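Local coordinates for farnesyl pyrophosphate synthetase (Staphylococcus aureus, PDB 5H9D), which probably makes heptaprenyl diphosphate as a magnesium-dependent prenyltransferase of the FPP/GGPP synthase family, lengthening allylic diphosphates with isopentenyl units, at residues Lys249-Gln254 with Arg261-Glu266; Ile238-Arg243 with Ile277-Ala282; Asp25-Gln30 with Lys99-Thr104. All blocks are in the same frame, centred on the assembly; numbering follows the deposited sequence.

Contact 1. Residues Lys249-Gln254 with Arg261-Glu266; sequences KLKIEQ and RKEFEE
A surface salt-bridge network joins Lys251, on the last turn of helix 246-253, to Glu263 and Glu266, which lie three residues apart at the start of helix 261-272. Between residues 249-254 and 261-266, Lys251 is the one residue of its side that makes contact. At the nearest backbone point, the CA atoms of Lys251 and Glu263 are 8.4 Å apart, and the contact is made through the side chains of Lys251, Glu263 and Glu266. Lys251 reaches across with CG anti to its backbone N (chi1 -173°) and an extended chain beyond, until a turn at the final torsion (chi4 60°) swings NZ aside. Glu263 reaches out from the opposite direction, and the ammonium sits over the face of its carboxylate: NZ of Lys251 is 2.8 Å from OE1 of Glu263 and about equally far from OE2 of Glu263. The carboxylate of Glu263 also lies alongside the aliphatic chain, with its OE2 3.7 Å from CG of Lys251. Glu266 crosses the lysine at about a right angle and makes the longer arm of the network, OE1 of Glu266 to NZ of Lys251 at 3.3 Å. One positive charge is thus shared by two carboxylates, which probably moderates the repulsion between them. Beyond the charged atoms, the lysine chain also touches Cys267 on the same helix as the glutamates. Beside this bridge, Ile252 packs on Cys267 as well, while Phe264 turns away from helix 246-253 to meet Leu255 in the connecting loop and Leu229 and Leu230 of helix 227-230.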
# COMPACT_ATOMS: atom_id res chain seq x y z
N LYS A 249 19.21 -23.33 15.90
CA LYS A 249 19.52 -22.91 14.54
C LYS A 249 19.25 -24.04 13.54
O LYS A 249 18.68 -23.83 12.47
CB LYS A 249 20.97 -22.43 14.44
CG LYS A 249 21.32 -21.90 13.06
CD LYS A 249 22.70 -21.29 13.02
CE LYS A 249 23.04 -20.87 11.59
NZ LYS A 249 24.42 -20.31 11.49
N LEU A 250 19.66 -25.25 13.89
CA LEU A 250 19.44 -26.39 13.01
C LEU A 250 17.96 -26.74 13.08
O LEU A 250 17.37 -27.23 12.12
CB LEU A 250 20.30 -27.57 13.47
CG LEU A 250 21.79 -27.17 13.63
CD1 LEU A 250 22.48 -28.03 14.70
CD2 LEU A 250 22.46 -27.26 12.26
N LYS A 251 17.35 -26.44 14.21
CA LYS A 251 15.94 -26.71 14.40
C LYS A 251 15.10 -25.79 13.52
O LYS A 251 13.95 -26.11 13.17
CB LYS A 251 15.56 -26.55 15.87
CG LYS A 251 14.15 -26.99 16.19
CD LYS A 251 13.99 -27.22 17.69
CE LYS A 251 12.53 -27.47 18.06
NZ LYS A 251 11.98 -28.65 17.35
N ILE A 252 15.70 -24.66 13.14
CA ILE A 252 15.03 -23.69 12.29
C ILE A 252 15.36 -23.94 10.82
O ILE A 252 14.53 -23.72 9.95
CB ILE A 252 15.41 -22.23 12.69
CG1 ILE A 252 14.79 -21.91 14.06
CG2 ILE A 252 14.92 -21.23 11.64
CD1 ILE A 252 13.27 -21.98 14.10
N GLU A 253 16.58 -24.42 10.56
CA GLU A 253 17.00 -24.73 9.20
C GLU A 253 16.09 -25.78 8.58
O GLU A 253 15.93 -25.81 7.37
CB GLU A 253 18.42 -25.30 9.17
CG GLU A 253 19.59 -24.35 9.38
CD GLU A 253 20.92 -24.99 8.97
OE1 GLU A 253 21.00 -26.24 8.93
OE2 GLU A 253 21.89 -24.24 8.69
N GLN A 254 15.52 -26.67 9.39
CA GLN A 254 14.68 -27.74 8.86
C GLN A 254 13.21 -27.39 8.87
O GLN A 254 12.38 -28.24 8.56
CB GLN A 254 14.81 -29.02 9.70
CG GLN A 254 16.21 -29.42 10.12
CD GLN A 254 17.14 -29.69 8.95
OE1 GLN A 254 16.86 -30.54 8.11
NE2 GLN A 254 18.24 -28.95 8.89
N ARG A 261 2.75 -29.37 13.20
CA ARG A 261 2.46 -28.35 14.20
C ARG A 261 3.26 -28.44 15.49
O ARG A 261 3.41 -27.43 16.19
CB ARG A 261 0.97 -28.35 14.53
CG ARG A 261 0.42 -26.97 14.91
CD ARG A 261 0.08 -26.17 13.66
NE ARG A 261 -0.71 -24.96 13.94
CZ ARG A 261 -1.70 -24.51 13.16
NH1 ARG A 261 -2.05 -25.17 12.05
NH2 ARG A 261 -2.36 -23.40 13.49
N LYS A 262 3.77 -29.62 15.82
CA LYS A 262 4.52 -29.77 17.07
C LYS A 262 5.97 -29.31 16.99
O LYS A 262 6.57 -28.96 18.02
CB LYS A 262 4.47 -31.22 17.56
CG LYS A 262 4.25 -31.33 19.07
CD LYS A 262 3.88 -32.76 19.47
CE LYS A 262 3.30 -32.82 20.88
NZ LYS A 262 2.05 -32.01 21.02
N GLU A 263 6.55 -29.31 15.80
CA GLU A 263 7.92 -28.83 15.68
C GLU A 263 7.82 -27.32 15.85
O GLU A 263 8.69 -26.67 16.42
CB GLU A 263 8.53 -29.22 14.32
CG GLU A 263 9.54 -30.38 14.41
CD GLU A 263 10.94 -29.94 14.88
OE1 GLU A 263 11.65 -30.76 15.50
OE2 GLU A 263 11.34 -28.79 14.60
N PHE A 264 6.72 -26.77 15.35
CA PHE A 264 6.45 -25.35 15.47
C PHE A 264 6.21 -25.01 16.94
O PHE A 264 6.87 -24.15 17.51
CB PHE A 264 5.23 -25.00 14.64
CG PHE A 264 5.55 -24.68 13.22
CD1 PHE A 264 6.21 -23.50 12.90
CD2 PHE A 264 5.17 -25.53 12.20
CE1 PHE A 264 6.49 -23.18 11.59
CE2 PHE A 264 5.45 -25.21 10.88
CZ PHE A 264 6.11 -24.04 10.57
N GLU A 265 5.23 -25.68 17.54
CA GLU A 265 4.93 -25.45 18.95
C GLU A 265 6.24 -25.48 19.73
O GLU A 265 6.51 -24.59 20.53
CB GLU A 265 3.99 -26.54 19.48
CG GLU A 265 2.51 -26.30 19.22
CD GLU A 265 1.79 -25.71 20.44
OE1 GLU A 265 0.54 -25.63 20.41
OE2 GLU A 265 2.49 -25.32 21.41
N GLU A 266 7.05 -26.51 19.49
CA GLU A 266 8.32 -26.65 20.18
C GLU A 266 9.18 -25.39 20.03
O GLU A 266 9.73 -24.90 21.01
CB GLU A 266 9.09 -27.88 19.64
CG GLU A 266 9.33 -28.94 20.71
CD GLU A 266 10.73 -29.56 20.63
OE1 GLU A 266 11.72 -28.80 20.62
OE2 GLU A 266 10.83 -30.81 20.59

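Contact 2. Residues Ile238-Arg243 with Ile277-Ala282; sequences ILLEMR and IDEAKA
Leu240 and Glu279 meet where helix 236-243 passes the first turns of helix 276-296, and the contact depends on how each side chain is folded. Leu240 has CG beside its backbone N and anti to the carbonyl carbon, which carries CD1 over the base of the glutamate: CD1 of Leu240 lies 3.6 Å from CB of Glu279. The same methyl reaches the methyl of Ala280, with CD1 of Leu240 and CB of Ala280 4.3 Å apart. Glu279 runs out straight, all its carbon torsions near anti, and the whole chain, carboxylate included, lies along the leucine, crossing it obliquely; OE1 of Glu279 is 3.7 Å from CD2 of Leu240. Arg243 meets the acid at its guanidinium edge. Its CG sits between the backbone N and the carbonyl carbon (chi1 55°), and a bend at chi3 turns the guanidinium toward the glutamate. OE1 lies in the guanidinium plane, but the salt bridge from NH1 of Arg243 to OE1 of Glu279 is long, 3.5 Å, and the two planar groups are tilted 34° apart. Ile158 of helix 158-183 packs on Leu240 and Arg243, while Val211 of helix 188-215 backs Ala280. Leu240 and Ala280 are buried and the Arg243-Glu279 pair lies at the more exposed margin, where two helices cross at 124° with local axes 9.0 Å apart in the largely helical polyprenyl synthase fold.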
# COMPACT_ATOMS: atom_id res chain seq x y z
N ILE A 238 13.57 -14.61 17.00
CA ILE A 238 14.09 -15.84 16.43
C ILE A 238 15.49 -15.78 15.85
O ILE A 238 16.17 -16.79 15.80
CB ILE A 238 13.11 -16.39 15.39
CG1 ILE A 238 11.68 -16.36 15.99
CG2 ILE A 238 13.48 -17.82 15.05
CD1 ILE A 238 10.61 -16.94 15.11
N LEU A 239 15.94 -14.60 15.44
CA LEU A 239 17.28 -14.44 14.89
C LEU A 239 18.28 -14.42 16.04
O LEU A 239 19.41 -14.90 15.90
CB LEU A 239 17.39 -13.12 14.10
CG LEU A 239 16.66 -13.16 12.77
CD1 LEU A 239 16.28 -11.76 12.28
CD2 LEU A 239 17.55 -13.85 11.76
N LEU A 240 17.85 -13.86 17.16
CA LEU A 240 18.67 -13.75 18.34
C LEU A 240 18.90 -15.10 18.98
O LEU A 240 20.02 -15.45 19.31
CB LEU A 240 18.04 -12.79 19.35
CG LEU A 240 17.96 -11.34 18.86
CD1 LEU A 240 17.43 -10.46 19.93
CD2 LEU A 240 19.32 -10.86 18.43
N GLU A 241 17.85 -15.87 19.15
CA GLU A 241 18.02 -17.17 19.75
C GLU A 241 18.86 -18.07 18.84
O GLU A 241 19.48 -19.00 19.32
CB GLU A 241 16.66 -17.82 20.05
CG GLU A 241 16.75 -19.06 20.96
CD GLU A 241 17.53 -18.81 22.26
OE1 GLU A 241 17.79 -19.79 23.00
OE2 GLU A 241 17.88 -17.65 22.54
N MET A 242 18.90 -17.79 17.54
CA MET A 242 19.70 -18.63 16.65
C MET A 242 21.20 -18.42 16.86
O MET A 242 21.93 -19.39 17.12
CB MET A 242 19.36 -18.39 15.18
CG MET A 242 18.06 -19.03 14.71
SD MET A 242 17.85 -19.02 12.89
CE MET A 242 16.74 -17.73 12.65
N ARG A 243 21.67 -17.17 16.78
CA ARG A 243 23.09 -16.87 16.95
C ARG A 243 23.70 -17.46 18.22
O ARG A 243 24.88 -17.75 18.26
CB ARG A 243 23.32 -15.36 16.92
CG ARG A 243 22.49 -14.61 17.93
CD ARG A 243 23.07 -13.26 18.33
NE ARG A 243 23.38 -12.38 17.20
CZ ARG A 243 23.28 -11.05 17.24
NH1 ARG A 243 22.87 -10.45 18.36
NH2 ARG A 243 23.58 -10.32 16.17
N ILE A 277 13.66 -12.91 23.91
CA ILE A 277 12.45 -12.12 23.86
C ILE A 277 12.80 -10.80 24.51
O ILE A 277 12.23 -9.76 24.18
CB ILE A 277 11.30 -12.78 24.63
CG1 ILE A 277 10.55 -13.72 23.71
CG2 ILE A 277 10.34 -11.72 25.16
CD1 ILE A 277 9.84 -13.00 22.58
N ASP A 278 13.74 -10.84 25.44
CA ASP A 278 14.13 -9.62 26.13
C ASP A 278 15.21 -8.84 25.40
O ASP A 278 15.23 -7.61 25.44
CB ASP A 278 14.53 -9.96 27.57
CG ASP A 278 13.33 -10.38 28.43
OD1 ASP A 278 12.56 -9.47 28.84
OD2 ASP A 278 13.13 -11.61 28.65
N GLU A 279 16.09 -9.55 24.71
CA GLU A 279 17.13 -8.88 23.96
C GLU A 279 16.40 -8.13 22.84
O GLU A 279 16.78 -7.02 22.48
CB GLU A 279 18.12 -9.90 23.42
CG GLU A 279 19.41 -9.28 22.87
CD GLU A 279 20.32 -10.30 22.16
OE1 GLU A 279 21.25 -9.88 21.42
OE2 GLU A 279 20.10 -11.51 22.35
N ALA A 280 15.33 -8.74 22.30
CA ALA A 280 14.54 -8.13 21.23
C ALA A 280 13.90 -6.85 21.75
O ALA A 280 14.06 -5.77 21.16
CB ALA A 280 13.49 -9.09 20.75
N LYS A 281 13.17 -6.98 22.85
CA LYS A 281 12.52 -5.86 23.50
C LYS A 281 13.53 -4.74 23.72
O LYS A 281 13.19 -3.56 23.63
CB LYS A 281 12.00 -6.28 24.87
CG LYS A 281 10.72 -7.06 24.93
CD LYS A 281 10.38 -7.17 26.42
CE LYS A 281 9.24 -8.12 26.75
NZ LYS A 281 9.37 -8.52 28.19
N ALA A 282 14.76 -5.13 24.03
CA ALA A 282 15.84 -4.17 24.30
C ALA A 282 16.20 -3.30 23.10
O ALA A 282 16.52 -2.11 23.23
CB ALA A 282 17.07 -4.90 24.76

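Contact 3. Residues Asp25-Gln30 with Lys99-Thr104; sequences DSVLEQ and KKWDQT. With PO4 (phosphate ion), chain H.
Apolar and CH-pi contacts carry the approach of Val27 and Gln30 to the Trp101 indole. CG1 of Val27, anti to its backbone N (chi1 176°), lies over one face of the five-membered ring, 3.8 Å from its centroid and 22° off the ring normal, which meets the geometry of a CH-pi interaction. Its nearest ring atom is NE1 of Trp101, 3.6 Å from CG1 of Val27. One turn further along, CB of Gln30 comes obliquely to the six-membered ring, 3.8 Å from CZ2 of Trp101. The other face of the indole carries the stem of the preceding residue, with CG of Lys100 3.9 Å above the ring plane, so each face has an aliphatic neighbour offset toward the rim, Val27 over the pyrrole part and Lys100 toward the benzo part. Trp101 also touches Ala31. In the largely helical prenyltransferase fold, this joins the start of helix 26-38 to the turn between helices 97-100 and 103-121. Capping bonds mark the two helix starts. OD1 of Asp25, at its N-cap, takes the N-H of Leu28 through its anti lone pair, N to OD1 3.1 Å at 170°. Asp102 caps helix 103-121 differently: N of Thr104, two residues on, meets its OD2 at 3.0 Å from above the carboxylate plane. Across the subunit interface, Asp25 OD2 hydrogen-bonds Ser110 of the subunit 1 chain, and Val27 packs on His113 of that chain. Lys100 does not touch 25-30; its NZ makes a weak hydrogen bond, 3.3 Å, to O2 of a phosphate ion probably from the crystallisation liquor.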
# COMPACT_ATOMS: atom_id res chain seq x y z
N ASP A 25 -20.31 2.67 -5.84
CA ASP A 25 -20.55 1.22 -5.72
C ASP A 25 -20.73 0.90 -4.25
O ASP A 25 -19.85 1.14 -3.42
CB ASP A 25 -19.40 0.35 -6.29
CG ASP A 25 -19.67 -1.17 -6.11
OD1 ASP A 25 -19.46 -1.72 -5.00
OD2 ASP A 25 -20.10 -1.83 -7.09
N SER A 26 -21.89 0.34 -3.96
CA SER A 26 -22.34 -0.02 -2.63
C SER A 26 -21.41 -0.93 -1.81
O SER A 26 -21.06 -0.63 -0.68
CB SER A 26 -23.73 -0.62 -2.79
OG SER A 26 -24.23 -1.10 -1.56
N VAL A 27 -21.02 -2.06 -2.38
CA VAL A 27 -20.13 -2.97 -1.67
C VAL A 27 -18.80 -2.34 -1.27
O VAL A 27 -18.38 -2.50 -0.16
CB VAL A 27 -19.81 -4.24 -2.48
CG1 VAL A 27 -18.79 -5.10 -1.73
CG2 VAL A 27 -21.05 -5.03 -2.68
N LEU A 28 -18.14 -1.64 -2.18
CA LEU A 28 -16.89 -0.98 -1.85
C LEU A 28 -17.10 -0.07 -0.66
O LEU A 28 -16.18 0.09 0.13
CB LEU A 28 -16.35 -0.17 -3.03
CG LEU A 28 -15.20 -0.74 -3.85
CD1 LEU A 28 -15.17 -2.26 -3.77
CD2 LEU A 28 -15.34 -0.27 -5.28
N GLU A 29 -18.29 0.52 -0.54
CA GLU A 29 -18.59 1.40 0.58
C GLU A 29 -18.76 0.65 1.90
O GLU A 29 -18.27 1.09 2.95
CB GLU A 29 -19.85 2.21 0.31
CG GLU A 29 -20.08 3.29 1.33
CD GLU A 29 -21.05 4.31 0.84
OE1 GLU A 29 -20.99 4.61 -0.37
OE2 GLU A 29 -21.86 4.81 1.67
N GLN A 30 -19.48 -0.46 1.86
CA GLN A 30 -19.68 -1.28 3.03
C GLN A 30 -18.38 -1.93 3.48
O GLN A 30 -18.12 -2.05 4.68
CB GLN A 30 -20.65 -2.40 2.75
CG GLN A 30 -22.07 -2.04 2.41
CD GLN A 30 -22.86 -3.32 2.20
OE1 GLN A 30 -23.14 -4.05 3.17
NE2 GLN A 30 -23.17 -3.63 0.93
N LYS A 99 -13.17 -12.55 3.33
CA LYS A 99 -14.04 -13.58 3.91
C LYS A 99 -15.49 -13.19 4.09
O LYS A 99 -16.35 -14.05 4.09
CB LYS A 99 -13.50 -14.10 5.24
CG LYS A 99 -12.37 -15.11 5.08
CD LYS A 99 -12.27 -16.02 6.29
CE LYS A 99 -11.14 -17.01 6.10
NZ LYS A 99 -11.21 -17.59 4.72
N LYS A 100 -15.75 -11.89 4.25
CA LYS A 100 -17.12 -11.41 4.42
C LYS A 100 -17.79 -11.34 3.07
O LYS A 100 -18.99 -11.44 2.97
CB LYS A 100 -17.10 -10.02 5.05
CG LYS A 100 -18.33 -9.65 5.83
CD LYS A 100 -18.22 -8.24 6.35
CE LYS A 100 -19.27 -7.96 7.42
NZ LYS A 100 -20.59 -8.59 7.11
N TRP A 101 -17.00 -11.17 2.02
CA TRP A 101 -17.52 -11.10 0.66
C TRP A 101 -16.74 -12.13 -0.17
O TRP A 101 -17.13 -13.29 -0.24
CB TRP A 101 -17.32 -9.68 0.07
CG TRP A 101 -18.28 -8.62 0.60
CD1 TRP A 101 -19.51 -8.30 0.08
CD2 TRP A 101 -18.06 -7.73 1.71
NE1 TRP A 101 -20.06 -7.26 0.80
CE2 TRP A 101 -19.20 -6.90 1.80
CE3 TRP A 101 -17.02 -7.56 2.63
CZ2 TRP A 101 -19.33 -5.91 2.77
CZ3 TRP A 101 -17.16 -6.57 3.61
CH2 TRP A 101 -18.31 -5.76 3.67
N ASP A 102 -15.67 -11.71 -0.80
CA ASP A 102 -14.85 -12.63 -1.56
C ASP A 102 -13.53 -11.99 -1.97
O ASP A 102 -13.28 -10.82 -1.69
CB ASP A 102 -15.60 -13.19 -2.79
CG ASP A 102 -15.85 -12.15 -3.85
OD1 ASP A 102 -16.78 -11.31 -3.70
OD2 ASP A 102 -15.11 -12.16 -4.85
N GLN A 103 -12.68 -12.78 -2.62
CA GLN A 103 -11.37 -12.34 -3.03
C GLN A 103 -11.39 -11.20 -4.04
O GLN A 103 -10.56 -10.30 -3.94
CB GLN A 103 -10.56 -13.52 -3.58
CG GLN A 103 -9.07 -13.28 -3.64
CD GLN A 103 -8.27 -14.53 -4.05
OE1 GLN A 103 -8.36 -15.59 -3.40
NE2 GLN A 103 -7.48 -14.41 -5.12
N THR A 104 -12.31 -11.23 -5.00
CA THR A 104 -12.38 -10.18 -6.01
C THR A 104 -12.69 -8.86 -5.33
O THR A 104 -12.09 -7.83 -5.63
CB THR A 104 -13.50 -10.40 -7.08
OG1 THR A 104 -13.43 -11.74 -7.61
CG2 THR A 104 -13.32 -9.40 -8.20
P PO4 H . -20.30 -9.66 10.63
O1 PO4 H . -20.96 -8.35 10.90
O2 PO4 H . -21.16 -10.47 9.73
O3 PO4 H . -18.99 -9.42 9.98
O4 PO4 H . -20.09 -10.38 11.91

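From the N terminus, contact 3 opens first: residues 25-30 meet 99-104, closing a loop that includes helices 43-51 and 62-85 and the small antiparallel hairpin, and it closes well before the others begin. Contact 2 opens at 238-243 and closes at 277-282. Contact 1, 249-254 with 261-266, is nested inside it. These two are neighbours, their centres 16 Å apart, and they touch directly: SD of Met242 packs 3.9 Å from CG2 of Ile252. Together they tie four consecutive helices, 236-243, 246-253, 261-272 and 276-296. Contact 3 lies across the chain's centre from contact 2, about 40 Å away between centres, at the subunit interface.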